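PDB 3VXJ: DyP from Bjerkandera adusta, which is a haem b peroxidase of the DyP family that probably uses hydrogen peroxide to oxidise dyes and phenols, and here holds 2,6-dimethoxyphenol. Local coordinates for residues Phe223-Pro228 / Leu418-Lys423; Val227-Ala232 / Gly346-Asp351. One frame throughout, in Å; residues are numbered along the deposited sequence.

Interaction 1 of 2, residues Phe223-Pro228 / Leu418-Lys423; sequences FQQKVP and LFVIPK. With HEM (protoporphyrin IX containing Fe), chain B.
The wall of the haem pocket in this dye-decolorizing peroxidase is partly made by an antiparallel strand pair of the ferredoxin-like C-terminal half, with Phe223, Gln225 and Val420 as the pocket residues here. Strands 216-225 and 420-430 run side by side, with Gln224 and Ile421 as the hydrogen-bonded pair: Gln224 N donates to Ile421 O at 2.9 Å, and Ile421 N returns a bond to Gln224 O. Just past the strand, Lys226 N adds a bond to Phe419 O at 2.8 Å, so the pairing lasts up to the N-cap of helix 227-236. Alternation sorts the side chains. Phe223, Gln225, Val420 and Pro422 share the face turned to the haem, whereas Gln224 and Ile421 lie on the reverse.

On the haem face the Phe223 ring crosses Val420 obliquely, CD1 packing 3.5 Å from Val420 CG1, while CE1 reaches Pro422 CG. With Val420 CG1 anti to the backbone N (chi1 176°), that methyl lies against both Phe223 and haem CBB, and CG2 is also close to the vinyl. Gln225 extends its amide past the same vinyl, CD lying 3.7 Å from haem CBB, and its NE2 is hydrogen-bonded to Glu165. On the reverse face the aliphatic part of Lys423 passes Gln224 OE1. The far end of the Phe223 ring adds to the wall, CZ standing 3.6 Å from the haem methyl CMC.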
ATOM      1  N   PHE A 223       8.216   0.515   5.511  1.00  7.85           N
ATOM      2  CA  PHE A 223       9.346   0.748   4.603  1.00  7.96           C
ATOM      3  C   PHE A 223      10.090   1.998   5.022  1.00  8.78           C
ATOM      4  O   PHE A 223       9.473   3.044   5.226  1.00  9.19           O
ATOM      5  CB  PHE A 223       8.877   0.996   3.166  1.00  8.19           C
ATOM      6  CG  PHE A 223       8.225  -0.180   2.509  1.00  7.21           C
ATOM      7  CD1 PHE A 223       8.901  -1.393   2.375  1.00  7.96           C
ATOM      8  CD2 PHE A 223       6.954  -0.044   1.962  1.00  8.67           C
ATOM      9  CE1 PHE A 223       8.290  -2.470   1.731  1.00  7.75           C
ATOM     10  CE2 PHE A 223       6.333  -1.107   1.313  1.00  7.67           C
ATOM     11  CZ  PHE A 223       7.008  -2.328   1.188  1.00  7.19           C
ATOM     12  N   GLN A 224      11.409   1.902   5.137  1.00  8.90           N
ATOM     13  CA  GLN A 224      12.245   3.089   5.244  1.00 10.25           C
ATOM     14  C   GLN A 224      12.714   3.463   3.843  1.00  9.75           C
ATOM     15  O   GLN A 224      13.161   2.597   3.094  1.00 11.13           O
ATOM     16  CB  GLN A 224      13.434   2.815   6.165  1.00 11.28           C
ATOM     17  CG  GLN A 224      14.322   4.019   6.386  1.00 13.94           C
ATOM     18  CD  GLN A 224      15.280   3.852   7.540  1.00 17.55           C
ATOM     19  OE1 GLN A 224      15.173   2.912   8.334  1.00 20.17           O
ATOM     20  NE2 GLN A 224      16.217   4.781   7.653  1.00 19.60           N
ATOM     21  N   GLN A 225      12.641   4.745   3.499  1.00  9.67           N
ATOM     22  CA  GLN A 225      13.072   5.216   2.179  1.00  9.50           C
ATOM     23  C   GLN A 225      14.369   6.017   2.236  1.00  9.76           C
ATOM     24  O   GLN A 225      14.604   6.795   3.180  1.00 10.55           O
ATOM     25  CB  GLN A 225      11.964   6.040   1.510  1.00  9.43           C
ATOM     26  CG  GLN A 225      10.771   5.179   1.042  1.00  8.28           C
ATOM     27  CD  GLN A 225       9.568   5.988   0.610  1.00  9.47           C
ATOM     28  OE1 GLN A 225       8.594   6.093   1.342  1.00 11.84           O
ATOM     29  NE2 GLN A 225       9.623   6.549  -0.590  1.00  8.95           N
ATOM     30  N   LYS A 226      15.198   5.804   1.218  1.00  9.87           N
ATOM     31  CA  LYS A 226      16.480   6.479   1.070  1.00 10.61           C
ATOM     32  C   LYS A 226      16.370   7.553  -0.008  1.00 10.00           C
ATOM     33  O   LYS A 226      16.668   7.315  -1.187  1.00 10.34           O
ATOM     34  CB  LYS A 226      17.557   5.455   0.720  1.00 11.30           C
ATOM     35  CG  LYS A 226      17.651   4.278   1.692  1.00 14.70           C
ATOM     36  CD  LYS A 226      18.095   4.674   3.083  1.00 20.12           C
ATOM     37  CE  LYS A 226      18.501   3.454   3.893  1.00 23.14           C
ATOM     38  NZ  LYS A 226      18.960   3.825   5.258  1.00 26.56           N
ATOM     39  N   VAL A 227      15.896   8.724   0.407  1.00  9.97           N
ATOM     40  CA  VAL A 227      15.516   9.774  -0.545  1.00 10.09           C
ATOM     41  C   VAL A 227      16.726  10.494  -1.164  1.00 10.25           C
ATOM     42  O   VAL A 227      16.788  10.635  -2.391  1.00 10.31           O
ATOM     43  CB  VAL A 227      14.493  10.762   0.073  1.00 10.32           C
ATOM     44  CG1 VAL A 227      14.106  11.832  -0.936  1.00 11.15           C
ATOM     45  CG2 VAL A 227      13.258  10.004   0.555  1.00 10.87           C
ATOM     46  N   PRO A 228      17.693  10.945  -0.339  1.00 10.49           N
ATOM     47  CA  PRO A 228      18.882  11.540  -0.970  1.00 10.78           C
ATOM     48  C   PRO A 228      19.582  10.587  -1.937  1.00 10.77           C
ATOM     49  O   PRO A 228      20.077  11.019  -2.981  1.00 11.38           O
ATOM     50  CB  PRO A 228      19.789  11.840   0.223  1.00 11.64           C
ATOM     51  CG  PRO A 228      18.858  12.041   1.357  1.00 11.69           C
ATOM     52  CD  PRO A 228      17.773  11.018   1.134  1.00 10.98           C
ATOM     53  N   LEU A 418      18.911  -0.510  -3.830  1.00 12.43           N
ATOM     54  CA  LEU A 418      17.615  -0.558  -3.159  1.00 12.17           C
ATOM     55  C   LEU A 418      17.409   0.711  -2.332  1.00 12.17           C
ATOM     56  O   LEU A 418      18.212   1.025  -1.449  1.00 13.62           O
ATOM     57  CB  LEU A 418      17.495  -1.811  -2.288  1.00 13.07           C
ATOM     58  CG  LEU A 418      16.116  -2.134  -1.683  1.00 12.63           C
ATOM     59  CD1 LEU A 418      14.995  -2.275  -2.715  1.00 13.51           C
ATOM     60  CD2 LEU A 418      16.194  -3.391  -0.809  1.00 15.25           C
ATOM     61  N   PHE A 419      16.344   1.451  -2.636  1.00 11.05           N
ATOM     62  CA  PHE A 419      16.035   2.696  -1.931  1.00 10.58           C
ATOM     63  C   PHE A 419      14.872   2.545  -0.950  1.00  9.89           C
ATOM     64  O   PHE A 419      14.488   3.512  -0.275  1.00 10.16           O
ATOM     65  CB  PHE A 419      15.700   3.813  -2.922  1.00 10.99           C
ATOM     66  CG  PHE A 419      16.749   4.051  -3.963  1.00 11.95           C
ATOM     67  CD1 PHE A 419      18.026   4.463  -3.600  1.00 13.00           C
ATOM     68  CD2 PHE A 419      16.447   3.897  -5.305  1.00 11.89           C
ATOM     69  CE1 PHE A 419      19.006   4.696  -4.574  1.00 13.97           C
ATOM     70  CE2 PHE A 419      17.420   4.128  -6.289  1.00 13.39           C
ATOM     71  CZ  PHE A 419      18.692   4.524  -5.918  1.00 13.01           C
ATOM     72  N   VAL A 420      14.312   1.340  -0.897  1.00  9.37           N
ATOM     73  CA  VAL A 420      13.159   1.031  -0.061  1.00  9.29           C
ATOM     74  C   VAL A 420      13.525  -0.187   0.774  1.00  9.53           C
ATOM     75  O   VAL A 420      13.763  -1.266   0.237  1.00 10.97           O
ATOM     76  CB  VAL A 420      11.897   0.731  -0.908  1.00  8.91           C
ATOM     77  CG1 VAL A 420      10.738   0.322  -0.008  1.00  9.77           C
ATOM     78  CG2 VAL A 420      11.509   1.950  -1.758  1.00 10.17           C
ATOM     79  N   ILE A 421      13.592  -0.007   2.088  1.00 10.39           N
ATOM     80  CA  ILE A 421      14.083  -1.040   2.986  1.00 10.37           C
ATOM     81  C   ILE A 421      12.945  -1.533   3.878  1.00  9.69           C
ATOM     82  O   ILE A 421      12.416  -0.757   4.676  1.00  9.50           O
ATOM     83  CB  ILE A 421      15.205  -0.492   3.897  1.00 10.75           C
ATOM     84  CG1 ILE A 421      16.291   0.232   3.083  1.00 11.58           C
ATOM     85  CG2 ILE A 421      15.802  -1.605   4.758  1.00 11.56           C
ATOM     86  CD1 ILE A 421      17.092  -0.653   2.131  1.00 14.76           C
ATOM     87  N   PRO A 422      12.543  -2.810   3.742  1.00  9.73           N
ATOM     88  CA  PRO A 422      11.530  -3.332   4.668  1.00  9.50           C
ATOM     89  C   PRO A 422      12.097  -3.472   6.078  1.00  9.83           C
ATOM     90  O   PRO A 422      13.136  -4.117   6.280  1.00 10.42           O
ATOM     91  CB  PRO A 422      11.182  -4.710   4.073  1.00  9.98           C
ATOM     92  CG  PRO A 422      11.675  -4.657   2.637  1.00 10.83           C
ATOM     93  CD  PRO A 422      12.900  -3.790   2.697  1.00 10.28           C
ATOM     94  N   LYS A 423      11.418  -2.851   7.042  1.00  9.19           N
ATOM     95  CA  LYS A 423      11.843  -2.860   8.445  1.00  9.80           C
ATOM     96  C   LYS A 423      10.946  -3.736   9.310  1.00  9.83           C
ATOM     97  O   LYS A 423      11.176  -3.869  10.512  1.00 10.79           O
ATOM     98  CB  LYS A 423      11.854  -1.438   9.012  1.00 10.35           C
ATOM     99  CG  LYS A 423      12.778  -0.457   8.285  1.00 10.69           C
ATOM    100  CD  LYS A 423      14.243  -0.891   8.298  1.00 12.75           C
ATOM    101  CE  LYS A 423      14.852  -0.798   9.702  1.00 13.55           C
ATOM    102  NZ  LYS A 423      16.223  -1.375   9.715  1.00 15.44           N
TER
HETATM  103  CHA HEM B 501       1.039   2.694  -7.284  1.00  6.30           C
HETATM  104  CHB HEM B 501       4.680   4.419  -4.612  1.00  7.50           C
HETATM  105  CHC HEM B 501       5.294   0.080  -2.566  1.00  5.94           C
HETATM  106  CHD HEM B 501       1.634  -1.662  -5.200  1.00  5.99           C
HETATM  107  C1A HEM B 501       1.991   3.528  -6.765  1.00  6.15           C
HETATM  108  C2A HEM B 501       2.210   4.901  -7.163  1.00  6.49           C
HETATM  109  C3A HEM B 501       3.230   5.372  -6.425  1.00  6.45           C
HETATM  110  C4A HEM B 501       3.656   4.323  -5.526  1.00  6.57           C
HETATM  111  CMA HEM B 501       3.845   6.784  -6.469  1.00  8.98           C
HETATM  112  CAA HEM B 501       1.439   5.624  -8.290  1.00  6.84           C
HETATM  113  CBA HEM B 501       0.152   6.327  -7.854  1.00  7.98           C
HETATM  114  CGA HEM B 501      -0.986   5.385  -7.537  1.00 10.20           C
HETATM  115  O1A HEM B 501      -1.559   4.754  -8.452  1.00 12.11           O
HETATM  116  O2A HEM B 501      -1.350   5.290  -6.332  1.00 13.52           O
HETATM  117  C1B HEM B 501       5.159   3.402  -3.810  1.00  6.15           C
HETATM  118  C2B HEM B 501       6.243   3.515  -2.858  1.00  6.44           C
HETATM  119  C3B HEM B 501       6.411   2.308  -2.285  1.00  7.24           C
HETATM  120  C4B HEM B 501       5.426   1.415  -2.857  1.00  5.70           C
HETATM  121  CMB HEM B 501       7.041   4.813  -2.607  1.00  7.69           C
HETATM  122  CAB HEM B 501       7.418   1.894  -1.191  1.00  7.43           C
HETATM  123  CBB HEM B 501       7.952   2.778  -0.346  1.00  8.01           C
HETATM  124  C1C HEM B 501       4.387  -0.776  -3.137  1.00  5.46           C
HETATM  125  C2C HEM B 501       4.286  -2.199  -2.878  1.00  6.18           C
HETATM  126  C3C HEM B 501       3.280  -2.687  -3.621  1.00  6.54           C
HETATM  127  C4C HEM B 501       2.717  -1.579  -4.361  1.00  5.79           C
HETATM  128  CMC HEM B 501       5.192  -2.966  -1.897  1.00  9.08           C
HETATM  129  CAC HEM B 501       2.746  -4.141  -3.709  1.00  7.40           C
HETATM  130  CBC HEM B 501       3.567  -5.199  -3.657  1.00  8.40           C
HETATM  131  C1D HEM B 501       1.108  -0.635  -5.940  1.00  5.27           C
HETATM  132  C2D HEM B 501      -0.096  -0.751  -6.724  1.00  6.39           C
HETATM  133  C3D HEM B 501      -0.271   0.585  -7.375  1.00  6.33           C
HETATM  134  C4D HEM B 501       0.834   1.391  -6.921  1.00  6.08           C
HETATM  135  CMD HEM B 501      -1.029  -1.959  -6.913  1.00  7.64           C
HETATM  136  CAD HEM B 501      -1.413   0.943  -8.339  1.00  6.82           C
HETATM  137  CBD HEM B 501      -1.028   0.414  -9.717  1.00  7.41           C
HETATM  138  CGD HEM B 501      -2.108   0.674 -10.732  1.00  7.06           C
HETATM  139  O1D HEM B 501      -1.776   1.237 -11.810  1.00  7.67           O
HETATM  140  O2D HEM B 501      -3.284   0.326 -10.482  1.00  8.12           O
HETATM  141  NA  HEM B 501       2.901   3.208  -5.789  1.00  6.34           N
HETATM  142  NB  HEM B 501       4.697   2.092  -3.814  1.00  6.47           N
HETATM  143  NC  HEM B 501       3.438  -0.445  -4.076  1.00  5.63           N
HETATM  144  ND  HEM B 501       1.622   0.656  -6.049  1.00  6.25           N
HETATM  145 FE   HEM B 501       3.216   1.359  -4.978  1.00  7.00          FE
HETATM  146  O   HOH W   1       1.909   1.941  -3.591  1.00 13.20           O

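Interaction 2 of 2, residues Val227-Ala232 / Gly346-Asp351; sequences VPEFNA and GVTAQD
Glu229 and Thr348 meet with their side chains at about a right angle in the ferredoxin-like C-terminal half, where helix 227-236, following strand 216-225, packs on the loop leading to strand 353-360. The carboxylate takes two bonds from one residue in two different ways. Thr348 OG1 donates to the syn lone pair of Glu229 OE1, at 2.6 Å, while Thr348 N gives a nearly straight bond (176°) to Glu229 OE2 at 2.8 Å from above the carboxylate plane. Glu229 CG, set anti to the carbonyl carbon (chi1 -68°), lies 3.5 Å from Gly346 O. The bend at chi2 (85°) then places CD, and with it the carboxylate, beside Thr348. Replacing Glu229 by an alanine would probably leave Thr348 N and OG1 without their carboxylate acceptors and the Thr348 side chain freer to turn.

Pro228 lies against the loop from Gly346 to Thr348, CB 3.4 Å from Gly346 C. The Pro228 and Thr348 side chains also cross at about a right angle, CD 3.4 Å from Thr348 OG1. Gly346, just after helix 340-345, has a positive phi, which by itself favours glycine, and a CB there would stand about 3.7 Å from Ala232 CB. A water joins the two segments a second time, accepting from Val227 N at the start of the helix. The same water donates to Thr348 OG1 at 2.8 Å, so this hydroxyl both gives and receives.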
ATOM      1  N   VAL A 227      15.896   8.724   0.407  1.00  9.97           N
ATOM      2  CA  VAL A 227      15.516   9.774  -0.545  1.00 10.09           C
ATOM      3  C   VAL A 227      16.726  10.494  -1.164  1.00 10.25           C
ATOM      4  O   VAL A 227      16.788  10.635  -2.391  1.00 10.31           O
ATOM      5  CB  VAL A 227      14.493  10.762   0.073  1.00 10.32           C
ATOM      6  CG1 VAL A 227      14.106  11.832  -0.936  1.00 11.15           C
ATOM      7  CG2 VAL A 227      13.258  10.004   0.555  1.00 10.87           C
ATOM      8  N   PRO A 228      17.693  10.945  -0.339  1.00 10.49           N
ATOM      9  CA  PRO A 228      18.882  11.540  -0.970  1.00 10.78           C
ATOM     10  C   PRO A 228      19.582  10.587  -1.937  1.00 10.77           C
ATOM     11  O   PRO A 228      20.077  11.019  -2.981  1.00 11.38           O
ATOM     12  CB  PRO A 228      19.789  11.840   0.223  1.00 11.64           C
ATOM     13  CG  PRO A 228      18.858  12.041   1.357  1.00 11.69           C
ATOM     14  CD  PRO A 228      17.773  11.018   1.134  1.00 10.98           C
ATOM     15  N   GLU A 229      19.609   9.302  -1.597  1.00 10.91           N
ATOM     16  CA  GLU A 229      20.225   8.291  -2.451  1.00 11.03           C
ATOM     17  C   GLU A 229      19.467   8.133  -3.775  1.00 10.64           C
ATOM     18  O   GLU A 229      20.077   8.060  -4.835  1.00 11.08           O
ATOM     19  CB  GLU A 229      20.316   6.952  -1.713  1.00 11.31           C
ATOM     20  CG  GLU A 229      21.304   6.934  -0.538  1.00 12.38           C
ATOM     21  CD  GLU A 229      20.727   7.458   0.784  1.00 12.87           C
ATOM     22  OE1 GLU A 229      19.598   8.006   0.839  1.00 12.04           O
ATOM     23  OE2 GLU A 229      21.435   7.324   1.805  1.00 13.61           O
ATOM     24  N   PHE A 230      18.139   8.083  -3.703  1.00 10.03           N
ATOM     25  CA  PHE A 230      17.298   8.030  -4.897  1.00  9.84           C
ATOM     26  C   PHE A 230      17.554   9.236  -5.799  1.00 10.39           C
ATOM     27  O   PHE A 230      17.778   9.098  -7.007  1.00 10.34           O
ATOM     28  CB  PHE A 230      15.828   7.963  -4.467  1.00  9.59           C
ATOM     29  CG  PHE A 230      14.846   8.097  -5.599  1.00  8.71           C
ATOM     30  CD1 PHE A 230      14.536   7.008  -6.406  1.00 11.91           C
ATOM     31  CD2 PHE A 230      14.219   9.311  -5.848  1.00 10.92           C
ATOM     32  CE1 PHE A 230      13.611   7.136  -7.447  1.00 12.22           C
ATOM     33  CE2 PHE A 230      13.294   9.443  -6.879  1.00 11.44           C
ATOM     34  CZ  PHE A 230      13.004   8.359  -7.689  1.00 11.98           C
ATOM     35  N   ASN A 231      17.515  10.426  -5.203  1.00 10.98           N
ATOM     36  CA  ASN A 231      17.734  11.662  -5.943  1.00 12.24           C
ATOM     37  C   ASN A 231      19.108  11.661  -6.615  1.00 12.33           C
ATOM     38  O   ASN A 231      19.227  11.943  -7.813  1.00 12.21           O
ATOM     39  CB  ASN A 231      17.610  12.858  -4.993  1.00 13.14           C
ATOM     40  CG  ASN A 231      17.709  14.191  -5.708  1.00 14.85           C
ATOM     41  OD1 ASN A 231      16.824  14.552  -6.485  1.00 18.49           O
ATOM     42  ND2 ASN A 231      18.777  14.938  -5.433  1.00 17.35           N
ATOM     43  N   ALA A 232      20.147  11.322  -5.857  1.00 11.90           N
ATOM     44  CA  ALA A 232      21.506  11.276  -6.392  1.00 11.90           C
ATOM     45  C   ALA A 232      21.637  10.259  -7.519  1.00 11.68           C
ATOM     46  O   ALA A 232      22.314  10.530  -8.515  1.00 11.96           O
ATOM     47  CB  ALA A 232      22.506  10.988  -5.278  1.00 12.10           C
ATOM     48  N   GLY A 346      23.716  13.494  -0.500  1.00 21.90           N
ATOM     49  CA  GLY A 346      23.302  12.259  -1.158  1.00 20.08           C
ATOM     50  C   GLY A 346      23.122  11.103  -0.193  1.00 18.72           C
ATOM     51  O   GLY A 346      22.975   9.956  -0.614  1.00 17.76           O
ATOM     52  N   VAL A 347      23.125  11.412   1.105  1.00 18.25           N
ATOM     53  CA  VAL A 347      23.077  10.399   2.158  1.00 17.97           C
ATOM     54  C   VAL A 347      21.929  10.679   3.136  1.00 17.19           C
ATOM     55  O   VAL A 347      21.786  11.796   3.635  1.00 17.67           O
ATOM     56  CB  VAL A 347      24.439  10.315   2.918  1.00 18.90           C
ATOM     57  CG1 VAL A 347      24.420   9.220   3.981  1.00 18.80           C
ATOM     58  CG2 VAL A 347      25.591  10.075   1.940  1.00 20.21           C
ATOM     59  N   THR A 348      21.109   9.657   3.383  1.00 15.98           N
ATOM     60  CA  THR A 348      20.047   9.724   4.387  1.00 15.63           C
ATOM     61  C   THR A 348      20.601   9.970   5.792  1.00 16.64           C
ATOM     62  O   THR A 348      21.529   9.288   6.230  1.00 17.73           O
ATOM     63  CB  THR A 348      19.228   8.416   4.389  1.00 14.52           C
ATOM     64  OG1 THR A 348      18.448   8.349   3.194  1.00 13.49           O
ATOM     65  CG2 THR A 348      18.289   8.323   5.591  1.00 14.38           C
ATOM     66  N   ALA A 349      20.008  10.940   6.482  1.00 16.87           N
ATOM     67  CA  ALA A 349      20.363  11.276   7.863  1.00 18.11           C
ATOM     68  C   ALA A 349      19.174  11.191   8.822  1.00 17.97           C
ATOM     69  O   ALA A 349      19.334  11.369  10.030  1.00 19.37           O
ATOM     70  CB  ALA A 349      20.987  12.659   7.921  1.00 19.28           C
ATOM     71  N   GLN A 350      17.982  10.943   8.288  1.00 17.30           N
ATOM     72  CA  GLN A 350      16.785  10.853   9.114  1.00 16.88           C
ATOM     73  C   GLN A 350      15.916   9.695   8.656  1.00 15.21           C
ATOM     74  O   GLN A 350      15.928   9.334   7.485  1.00 15.43           O
ATOM     75  CB  GLN A 350      15.983  12.157   9.066  1.00 17.49           C
ATOM     76  CG  GLN A 350      16.817  13.404   9.350  1.00 19.98           C
ATOM     77  CD  GLN A 350      15.990  14.662   9.482  1.00 24.00           C
ATOM     78  OE1 GLN A 350      15.915  15.472   8.553  1.00 26.96           O
ATOM     79  NE2 GLN A 350      15.364  14.839  10.639  1.00 25.19           N
ATOM     80  N   ASP A 351      15.177   9.119   9.598  1.00 14.48           N
ATOM     81  CA  ASP A 351      14.252   8.031   9.343  1.00 13.37           C
ATOM     82  C   ASP A 351      12.959   8.581   8.749  1.00 12.25           C
ATOM     83  O   ASP A 351      12.238   9.337   9.389  1.00 12.93           O
ATOM     84  CB  ASP A 351      13.982   7.279  10.659  1.00 13.61           C
ATOM     85  CG  ASP A 351      13.083   6.065  10.480  1.00 13.71           C
ATOM     86  OD1 ASP A 351      12.956   5.570   9.347  1.00 13.60           O
ATOM     87  OD2 ASP A 351      12.502   5.606  11.491  1.00 16.65           O
TER
HETATM   88  O   HOH W   2      15.787   9.198   3.329  1.00  5.50           O

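How the interactions relate
From the N terminus, the chain reaches both contacts through strand 216-225, which passes through Lys226, the N-cap, into helix 227-236. Interaction 2 closes first, when the loop after helix 340-345 returns to the helix start; interaction 1 closes later, when residues 418-423 bring in the edge strand 420-430. Since 346-351 falls between 223-228 and 418-423, the shorter closure sits within the longer, and the two share Val227 and Pro228. Together they tie the strand-to-helix junction to the sheet edge beside the haem and to an outer loop. They also touch directly: Phe419 CE1 packs 3.5 Å from Glu229 O, and Lys226 CA lies against Thr348 OG1.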